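Local coordinates for uncharacterized protein (Staphylococcus aureus subsp. aureus, PDB 4H0A) that is of unknown function but belongs to the CAP (cysteine-rich secretory protein) family and carries an additional CAP-associated N-terminal domain, at residues A235-Y240 against G308-M312; D230-I234 against Q260-V266; E33-P37 against I148-I153. All coordinates share one frame; numbering follows the deposited sequence.

Interaction 1: A235-Y240 against G308-M312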
loop_
_atom_site.group_PDB
_atom_site.type_symbol
_atom_site.label_atom_id
_atom_site.label_comp_id
_atom_site.label_asym_id
_atom_site.label_seq_id
_atom_site.Cartn_x
_atom_site.Cartn_y
_atom_site.Cartn_z
ATOM N N ALA A 235 -12.641 -9.285 -13.401
ATOM C CA ALA A 235 -12.344 -8.006 -12.737
ATOM C C ALA A 235 -12.044 -6.899 -13.741
ATOM O O ALA A 235 -12.529 -5.780 -13.580
ATOM C CB ALA A 235 -11.156 -8.159 -11.795
ATOM N N SER A 236 -11.262 -7.217 -14.780
ATOM C CA SER A 236 -10.915 -6.264 -15.826
ATOM C C SER A 236 -12.154 -5.845 -16.626
ATOM O O SER A 236 -12.330 -4.651 -16.858
ATOM C CB SER A 236 -9.849 -6.849 -16.749
ATOM O OG SER A 236 -9.533 -5.956 -17.800
ATOM N N ASN A 237 -13.007 -6.809 -17.035
ATOM C CA ASN A 237 -14.250 -6.495 -17.761
ATOM C C ASN A 237 -15.214 -5.739 -16.891
ATOM O O ASN A 237 -15.852 -4.799 -17.369
ATOM C CB ASN A 237 -14.950 -7.764 -18.278
ATOM C CG ASN A 237 -14.436 -8.235 -19.601
ATOM O OD1 ASN A 237 -13.845 -7.474 -20.365
ATOM N ND2 ASN A 237 -14.655 -9.496 -19.917
ATOM N N ASN A 238 -15.332 -6.136 -15.619
ATOM C CA ASN A 238 -16.239 -5.467 -14.686
ATOM C C ASN A 238 -15.794 -4.026 -14.490
ATOM O O ASN A 238 -16.621 -3.118 -14.508
ATOM C CB ASN A 238 -16.289 -6.211 -13.342
ATOM C CG ASN A 238 -17.406 -5.800 -12.426
ATOM O OD1 ASN A 238 -18.361 -5.117 -12.815
ATOM N ND2 ASN A 238 -17.335 -6.262 -11.190
ATOM N N LEU A 239 -14.485 -3.811 -14.401
ATOM C CA LEU A 239 -13.948 -2.471 -14.219
ATOM C C LEU A 239 -14.120 -1.620 -15.468
ATOM O O LEU A 239 -14.531 -0.464 -15.371
ATOM C CB LEU A 239 -12.467 -2.550 -13.845
ATOM C CG LEU A 239 -11.848 -1.298 -13.275
ATOM C CD1 LEU A 239 -12.685 -0.760 -12.126
ATOM C CD2 LEU A 239 -10.442 -1.586 -12.781
ATOM N N TYR A 240 -13.820 -2.198 -16.639
ATOM C CA TYR A 240 -13.985 -1.524 -17.924
ATOM C C TYR A 240 -15.464 -1.172 -18.166
ATOM O O TYR A 240 -15.758 -0.049 -18.580
ATOM C CB TYR A 240 -13.458 -2.419 -19.059
ATOM C CG TYR A 240 -13.362 -1.716 -20.391
ATOM C CD1 TYR A 240 -14.448 -1.669 -21.255
ATOM C CD2 TYR A 240 -12.178 -1.110 -20.798
ATOM C CE1 TYR A 240 -14.371 -1.013 -22.481
ATOM C CE2 TYR A 240 -12.082 -0.458 -22.026
ATOM C CZ TYR A 240 -13.177 -0.427 -22.875
ATOM O OH TYR A 240 -13.072 0.219 -24.087
ATOM N N GLY A 308 -8.436 -12.540 -7.978
ATOM C CA GLY A 308 -8.099 -12.001 -9.288
ATOM C C GLY A 308 -8.552 -10.565 -9.328
ATOM O O GLY A 308 -9.618 -10.249 -8.805
ATOM N N GLY A 309 -7.735 -9.690 -9.875
ATOM C CA GLY A 309 -8.085 -8.281 -9.880
ATOM C C GLY A 309 -7.651 -7.544 -11.112
ATOM O O GLY A 309 -7.226 -8.142 -12.101
ATOM N N ASP A 310 -7.798 -6.231 -11.055
ATOM C CA ASP A 310 -7.359 -5.347 -12.116
ATOM C C ASP A 310 -7.058 -3.974 -11.545
ATOM O O ASP A 310 -7.640 -3.582 -10.539
ATOM C CB ASP A 310 -8.413 -5.237 -13.229
ATOM C CG ASP A 310 -7.886 -4.557 -14.488
ATOM O OD1 ASP A 310 -6.699 -4.761 -14.826
ATOM O OD2 ASP A 310 -8.653 -3.832 -15.127
ATOM N N VAL A 311 -6.098 -3.286 -12.156
ATOM C CA VAL A 311 -5.740 -1.912 -11.819
ATOM C C VAL A 311 -5.713 -1.123 -13.114
ATOM O O VAL A 311 -4.939 -1.476 -13.996
ATOM C CB VAL A 311 -4.378 -1.817 -11.073
ATOM C CG1 VAL A 311 -4.010 -0.353 -10.789
ATOM C CG2 VAL A 311 -4.402 -2.640 -9.790
HETATM N N MSE A 312 -6.553 -0.098 -13.267
HETATM C CA MSE A 312 -6.455 0.754 -14.450
HETATM C C MSE A 312 -6.721 2.179 -14.048
HETATM O O MSE A 312 -7.806 2.503 -13.563
HETATM C CB MSE A 312 -7.319 0.335 -15.654
HETATM C CG MSE A 312 -8.637 -0.296 -15.326
HETATM SE SE MSE A 312 -9.692 -0.575 -16.974
HETATM C CE MSE A 312 -8.424 -1.718 -17.986
#

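Interaction 2: D230-I234 against Q260-V266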
loop_
_atom_site.group_PDB
_atom_site.type_symbol
_atom_site.label_atom_id
_atom_site.label_comp_id
_atom_site.label_asym_id
_atom_site.label_seq_id
_atom_site.Cartn_x
_atom_site.Cartn_y
_atom_site.Cartn_z
ATOM N N ASP A 230 -9.089 -16.303 -14.563
ATOM C CA ASP A 230 -10.488 -16.081 -14.948
ATOM C C ASP A 230 -11.111 -14.970 -14.085
ATOM O O ASP A 230 -11.887 -14.168 -14.609
ATOM C CB ASP A 230 -11.341 -17.361 -14.858
ATOM C CG ASP A 230 -10.912 -18.502 -15.763
ATOM O OD1 ASP A 230 -10.323 -18.228 -16.833
ATOM O OD2 ASP A 230 -11.204 -19.670 -15.423
ATOM N N LEU A 231 -10.786 -14.921 -12.778
ATOM C CA LEU A 231 -11.272 -13.850 -11.900
ATOM C C LEU A 231 -10.651 -12.516 -12.309
ATOM O O LEU A 231 -11.323 -11.489 -12.247
ATOM C CB LEU A 231 -10.939 -14.135 -10.431
ATOM C CG LEU A 231 -11.609 -15.326 -9.782
ATOM C CD1 LEU A 231 -11.157 -15.473 -8.342
ATOM C CD2 LEU A 231 -13.113 -15.209 -9.845
ATOM N N ALA A 232 -9.370 -12.532 -12.732
ATOM C CA ALA A 232 -8.673 -11.330 -13.194
ATOM C C ALA A 232 -9.335 -10.801 -14.468
ATOM O O ALA A 232 -9.479 -9.589 -14.619
ATOM C CB ALA A 232 -7.197 -11.630 -13.432
ATOM N N HIS A 233 -9.765 -11.713 -15.369
ATOM C CA HIS A 233 -10.470 -11.349 -16.608
ATOM C C HIS A 233 -11.803 -10.711 -16.270
ATOM O O HIS A 233 -12.166 -9.679 -16.847
ATOM C CB HIS A 233 -10.689 -12.584 -17.515
ATOM C CG HIS A 233 -11.687 -12.379 -18.617
ATOM N ND1 HIS A 233 -13.008 -12.768 -18.476
ATOM C CD2 HIS A 233 -11.522 -11.842 -19.848
ATOM C CE1 HIS A 233 -13.601 -12.458 -19.617
ATOM N NE2 HIS A 233 -12.744 -11.905 -20.476
ATOM N N ILE A 234 -12.549 -11.340 -15.345
ATOM C CA ILE A 234 -13.852 -10.829 -14.918
ATOM C C ILE A 234 -13.657 -9.439 -14.275
ATOM O O ILE A 234 -14.406 -8.524 -14.593
ATOM C CB ILE A 234 -14.561 -11.827 -13.954
ATOM C CG1 ILE A 234 -15.033 -13.079 -14.728
ATOM C CG2 ILE A 234 -15.741 -11.156 -13.225
ATOM C CD1 ILE A 234 -15.323 -14.310 -13.854
ATOM N N GLN A 260 -21.327 -12.678 -14.113
ATOM C CA GLN A 260 -20.105 -12.893 -14.888
ATOM C C GLN A 260 -19.438 -14.224 -14.505
ATOM O O GLN A 260 -18.853 -14.861 -15.376
ATOM C CB GLN A 260 -19.112 -11.729 -14.730
ATOM C CG GLN A 260 -19.414 -10.548 -15.643
ATOM C CD GLN A 260 -18.449 -9.400 -15.428
ATOM O OE1 GLN A 260 -18.685 -8.503 -14.612
ATOM N NE2 GLN A 260 -17.326 -9.404 -16.138
ATOM N N LEU A 261 -19.523 -14.653 -13.229
ATOM C CA LEU A 261 -18.937 -15.933 -12.804
ATOM C C LEU A 261 -19.680 -17.108 -13.442
ATOM O O LEU A 261 -19.038 -18.039 -13.930
ATOM C CB LEU A 261 -18.945 -16.079 -11.275
ATOM C CG LEU A 261 -17.938 -15.207 -10.534
ATOM C CD1 LEU A 261 -18.347 -15.009 -9.093
ATOM C CD2 LEU A 261 -16.549 -15.807 -10.585
ATOM N N ASP A 262 -21.024 -17.046 -13.461
ATOM C CA ASP A 262 -21.875 -18.076 -14.069
ATOM C C ASP A 262 -21.707 -18.092 -15.591
ATOM O O ASP A 262 -21.595 -19.169 -16.173
ATOM C CB ASP A 262 -23.352 -17.854 -13.699
ATOM C CG ASP A 262 -23.650 -18.015 -12.219
ATOM O OD1 ASP A 262 -22.694 -17.994 -11.412
ATOM O OD2 ASP A 262 -24.842 -18.139 -11.865
ATOM N N LYS A 263 -21.650 -16.904 -16.225
ATOM C CA LYS A 263 -21.422 -16.744 -17.670
ATOM C C LYS A 263 -20.079 -17.371 -18.100
ATOM O O LYS A 263 -19.991 -17.929 -19.191
ATOM C CB LYS A 263 -21.441 -15.244 -18.033
ATOM C CG LYS A 263 -21.218 -14.910 -19.508
ATOM C CD LYS A 263 -21.184 -13.401 -19.716
ATOM C CE LYS A 263 -20.785 -13.010 -21.115
ATOM N NZ LYS A 263 -20.561 -11.544 -21.231
ATOM N N ASN A 264 -19.056 -17.296 -17.232
ATOM C CA ASN A 264 -17.717 -17.829 -17.495
ATOM C C ASN A 264 -17.528 -19.266 -16.940
ATOM O O ASN A 264 -16.403 -19.768 -16.941
ATOM C CB ASN A 264 -16.665 -16.886 -16.904
ATOM C CG ASN A 264 -16.496 -15.609 -17.692
ATOM O OD1 ASN A 264 -15.485 -15.403 -18.351
ATOM N ND2 ASN A 264 -17.444 -14.695 -17.622
ATOM N N HIS A 265 -18.625 -19.933 -16.507
ATOM C CA HIS A 265 -18.633 -21.303 -15.986
ATOM C C HIS A 265 -17.630 -21.520 -14.837
ATOM O O HIS A 265 -17.059 -22.605 -14.714
ATOM C CB HIS A 265 -18.370 -22.302 -17.121
ATOM C CG HIS A 265 -19.301 -22.126 -18.280
ATOM N ND1 HIS A 265 -20.651 -22.399 -18.165
ATOM C CD2 HIS A 265 -19.047 -21.687 -19.533
ATOM C CE1 HIS A 265 -21.175 -22.129 -19.350
ATOM N NE2 HIS A 265 -20.246 -21.700 -20.204
ATOM N N VAL A 266 -17.448 -20.505 -13.974
ATOM C CA VAL A 266 -16.559 -20.604 -12.815
ATOM C C VAL A 266 -17.336 -21.285 -11.688
ATOM O O VAL A 266 -18.469 -20.885 -11.421
ATOM C CB VAL A 266 -16.034 -19.205 -12.386
ATOM C CG1 VAL A 266 -15.132 -19.302 -11.155
ATOM C CG2 VAL A 266 -15.303 -18.518 -13.539
#

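Interaction 3: E33-P37 against I148-I153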
loop_
_atom_site.group_PDB
_atom_site.type_symbol
_atom_site.label_atom_id
_atom_site.label_comp_id
_atom_site.label_asym_id
_atom_site.label_seq_id
_atom_site.Cartn_x
_atom_site.Cartn_y
_atom_site.Cartn_z
ATOM N N GLU A 33 11.724 16.455 19.124
ATOM C CA GLU A 33 11.814 15.737 17.851
ATOM C C GLU A 33 12.318 14.323 18.077
ATOM O O GLU A 33 12.791 13.993 19.166
ATOM C CB GLU A 33 12.731 16.498 16.862
ATOM C CG GLU A 33 14.237 16.376 17.074
ATOM C CD GLU A 33 14.782 16.768 18.433
ATOM O OE1 GLU A 33 14.789 17.981 18.747
ATOM O OE2 GLU A 33 15.268 15.869 19.157
ATOM N N ASN A 34 12.206 13.495 17.036
ATOM C CA ASN A 34 12.681 12.114 17.045
ATOM C C ASN A 34 13.951 12.053 16.214
ATOM O O ASN A 34 13.993 12.644 15.126
ATOM C CB ASN A 34 11.621 11.162 16.491
ATOM C CG ASN A 34 10.244 11.437 17.037
ATOM O OD1 ASN A 34 10.009 11.349 18.254
ATOM N ND2 ASN A 34 9.320 11.862 16.182
ATOM N N PRO A 35 15.016 11.386 16.695
ATOM C CA PRO A 35 16.241 11.311 15.886
ATOM C C PRO A 35 16.062 10.383 14.688
ATOM O O PRO A 35 15.099 9.614 14.634
ATOM C CB PRO A 35 17.275 10.760 16.867
ATOM C CG PRO A 35 16.478 9.940 17.820
ATOM C CD PRO A 35 15.152 10.632 17.960
ATOM N N LYS A 36 17.003 10.439 13.745
ATOM C CA LYS A 36 16.968 9.566 12.572
ATOM C C LYS A 36 17.130 8.106 13.024
ATOM O O LYS A 36 17.678 7.857 14.100
ATOM C CB LYS A 36 18.055 9.953 11.546
ATOM C CG LYS A 36 19.503 9.660 11.965
ATOM C CD LYS A 36 20.500 10.256 10.975
ATOM C CE LYS A 36 21.928 9.904 11.308
ATOM N NZ LYS A 36 22.863 10.288 10.216
ATOM N N PRO A 37 16.652 7.115 12.251
ATOM C CA PRO A 37 16.838 5.719 12.687
ATOM C C PRO A 37 18.320 5.348 12.633
ATOM O O PRO A 37 19.039 5.856 11.778
ATOM C CB PRO A 37 15.975 4.908 11.711
ATOM C CG PRO A 37 15.299 5.909 10.826
ATOM C CD PRO A 37 16.011 7.194 10.927
ATOM N N ILE A 148 5.141 10.081 11.059
ATOM C CA ILE A 148 6.128 10.451 12.082
ATOM C C ILE A 148 7.362 10.992 11.405
ATOM O O ILE A 148 7.820 10.385 10.446
ATOM C CB ILE A 148 6.490 9.237 12.991
ATOM C CG1 ILE A 148 5.221 8.540 13.543
ATOM C CG2 ILE A 148 7.408 9.685 14.142
ATOM C CD1 ILE A 148 5.463 7.237 14.293
ATOM N N LYS A 149 7.933 12.099 11.921
ATOM C CA LYS A 149 9.164 12.640 11.360
ATOM C C LYS A 149 10.331 12.083 12.168
ATOM O O LYS A 149 10.359 12.252 13.383
ATOM C CB LYS A 149 9.150 14.177 11.375
ATOM C CG LYS A 149 10.284 14.800 10.568
ATOM C CD LYS A 149 10.151 16.318 10.468
ATOM C CE LYS A 149 11.314 16.946 9.735
ATOM N NZ LYS A 149 11.103 18.397 9.493
ATOM N N TYR A 150 11.255 11.372 11.507
ATOM C CA TYR A 150 12.469 10.816 12.113
ATOM C C TYR A 150 13.643 11.498 11.457
ATOM O O TYR A 150 13.945 11.208 10.297
ATOM C CB TYR A 150 12.547 9.295 11.909
ATOM C CG TYR A 150 11.542 8.519 12.730
ATOM C CD1 TYR A 150 11.630 8.475 14.116
ATOM C CD2 TYR A 150 10.528 7.794 12.119
ATOM C CE1 TYR A 150 10.708 7.766 14.878
ATOM C CE2 TYR A 150 9.615 7.058 12.869
ATOM C CZ TYR A 150 9.716 7.035 14.248
ATOM O OH TYR A 150 8.815 6.317 14.997
ATOM N N GLY A 151 14.266 12.434 12.162
ATOM C CA GLY A 151 15.352 13.213 11.587
ATOM C C GLY A 151 14.806 14.041 10.441
ATOM O O GLY A 151 13.813 14.746 10.631
ATOM N N ASP A 152 15.394 13.897 9.237
ATOM C CA ASP A 152 14.961 14.613 8.023
ATOM C C ASP A 152 14.013 13.763 7.148
ATOM O O ASP A 152 13.613 14.229 6.079
ATOM C CB ASP A 152 16.180 15.038 7.175
ATOM N N ILE A 153 13.649 12.532 7.577
ATOM C CA ILE A 153 12.752 11.680 6.781
ATOM C C ILE A 153 11.473 11.410 7.562
ATOM O O ILE A 153 11.344 11.826 8.723
ATOM C CB ILE A 153 13.446 10.367 6.316
ATOM C CG1 ILE A 153 13.899 9.475 7.499
ATOM C CG2 ILE A 153 14.623 10.710 5.407
ATOM C CD1 ILE A 153 14.158 8.023 7.086
HETATM O O HOH W 1 11.166 14.532 14.580
#

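Interaction 1: A235-Y240 against G308-M312
Ala235, Ser236 and Leu239 on helix 229-242 pack against Gly309, Asp310 and Met312 on strand 306-312. This is helix-on-sheet packing in the CAP domain, where helices cover a central mixed sheet. The helix segment runs at 42° to the strand, and their axes approach to 7.2 Å. The buried, close-fitting side is at Ala235. Its CB lies 3.6 Å from Gly309 CA, over a strand backbone that carries no side chain at Gly308 or Gly309. The same methyl touches Ser317 and Ile319 of strand 315-322, so it sits over two neighbouring strands. Toward Ser236, Tyr240 and Met312 the contact is more open to solvent. The Asp310 carboxylate lies beside the helix, with OD2 3.4 Å from Ser236 CA. Ser236 OG stands 3.5 Å from Asp310 OD2. Tyr240 is exposed and only grazes Met312, a selenomethionine, with Tyr240 N 4.4 Å from SE. Leu239 joins the two parts. Its CG is anti to the backbone N (chi1 -165°), which directs the branched end to the strand. The Leu239 and Met312 side chains lie alongside each other, running opposite ways. The shortest carbon contact is near this open end, a tight 3.4 Å between Leu239 CD2 and Met312 CG.

Interaction 2: D230-I234 against Q260-V266
Ile234 of helix 229-242 packs against Gln260, Leu261, Asn264 and Val266, at the end of helix 254-263. Both helices belong to the CAP domain. Helix 254-263 ends in a Schellman motif with His265, of positive phi, as its C-prime residue. Val266 N bonds to Leu261 O and His265 N to Asp262 O, and the chain then turns back so that Val266 faces the first helix.

The apolar contacts carry most of the interface. Ile234 CD1 reaches Leu261 CD2 at 3.8 Å, the two side chains roughly perpendicular to each other. On its other branch, Ile234 CG2 lies 3.7 Å from Gln260 CB. Leu231 CD2 meets the same Leu261 methyl at 3.6 Å. Val266 CG2 adds a looser contact, 4.2 Å from Ile234 CD1. Leu231, Ile234 and Val266 also touch strand 315-322, so the group extends to the central sheet.

Polar groups lie toward the exposed side. Asn264 OD1 comes near the ring of His233 in one of its two conformers, an approach that remains doubtful. The Asn264 side chain folds back over its own helix end, its CG anti to the carbonyl carbon (chi1 -74°). This brings ND2 to Gln260 O, which also accepts from Asn264 N. The bond from Asn264 ND2 to Gln260 O is 2.7 Å long and bent to 141° at the hydrogen.

Interaction 3: E33-P37 against I148-I153
Asn34 docks on the end of strand 145-150 through two direct hydrogen bonds. Its side-chain ND2 donates to Lys149 O at 3.0 Å, nearly straight at 167°. The acceptor lies in the amide plane of Asn34. The second bond is between backbones: Gly151 N donates to Asn34 O, also at 3.0 Å. One water adds a bridge. It accepts from Asn34 N and donates to Lys149 O at 2.7 Å. Lys149 O is thus held by the water and by the amide together. The other end of that amide is fixed by the loop beyond, where Asn34 OD1 accepts from Ser119 N.

Gly151 lies in a type II' turn from Tyr150 to Ile153, the hairpin turn between strands 145-150 and 153-159. It has positive phi, and its CA lies 4.1 Å from Lys36 CA, so the two backbones pass close.

Packing surrounds the polar centre. Asn34 CB lies 3.6 Å from Tyr150 CD1, while Pro35 O comes to the edge of the ring, near its plane. Within its own strand, Ile148 CG2 lies over one face, toward the rim of the ring. The same methyl is 3.5 Å from Asn34 ND2. Farther along, Pro37 CD rests 4.2 Å from Tyr150 CB and 4.3 Å from Ile153 CD1. Pro37, Tyr150 and Ile153 all touch Phe171 on strand 166-172.

Strand 145-150 is outermost in its sheet. The incoming loop binds Lys149 O near the strand end and Gly151 N in the turn, and both ends of the buried Asn34 amide are bonded. The chemistry implies a loop fixed by directional bonds, with Pro37 adding apolar packing.

How the interactions relate
Interactions 1 and 2 are neighbours in the CAP domain, with centres 12 Å apart. Both use helix 229-242, on adjoining segments: residues 235-240 meet strand 306-312 and residues 230-234 meet the end of helix 254-263. They also touch directly, for example Gly308 CA on Leu231 CB at 3.7 Å. Asn237 and Asn238 pack on Gln260. The helix is therefore held between the sheet and a second helix. Interaction 3 is separate. Its centre lies 39 Å from that of interaction 1 and 48 Å from that of interaction 2, across the chain's centre, where it ties a loop to the sheet of the N-terminal region.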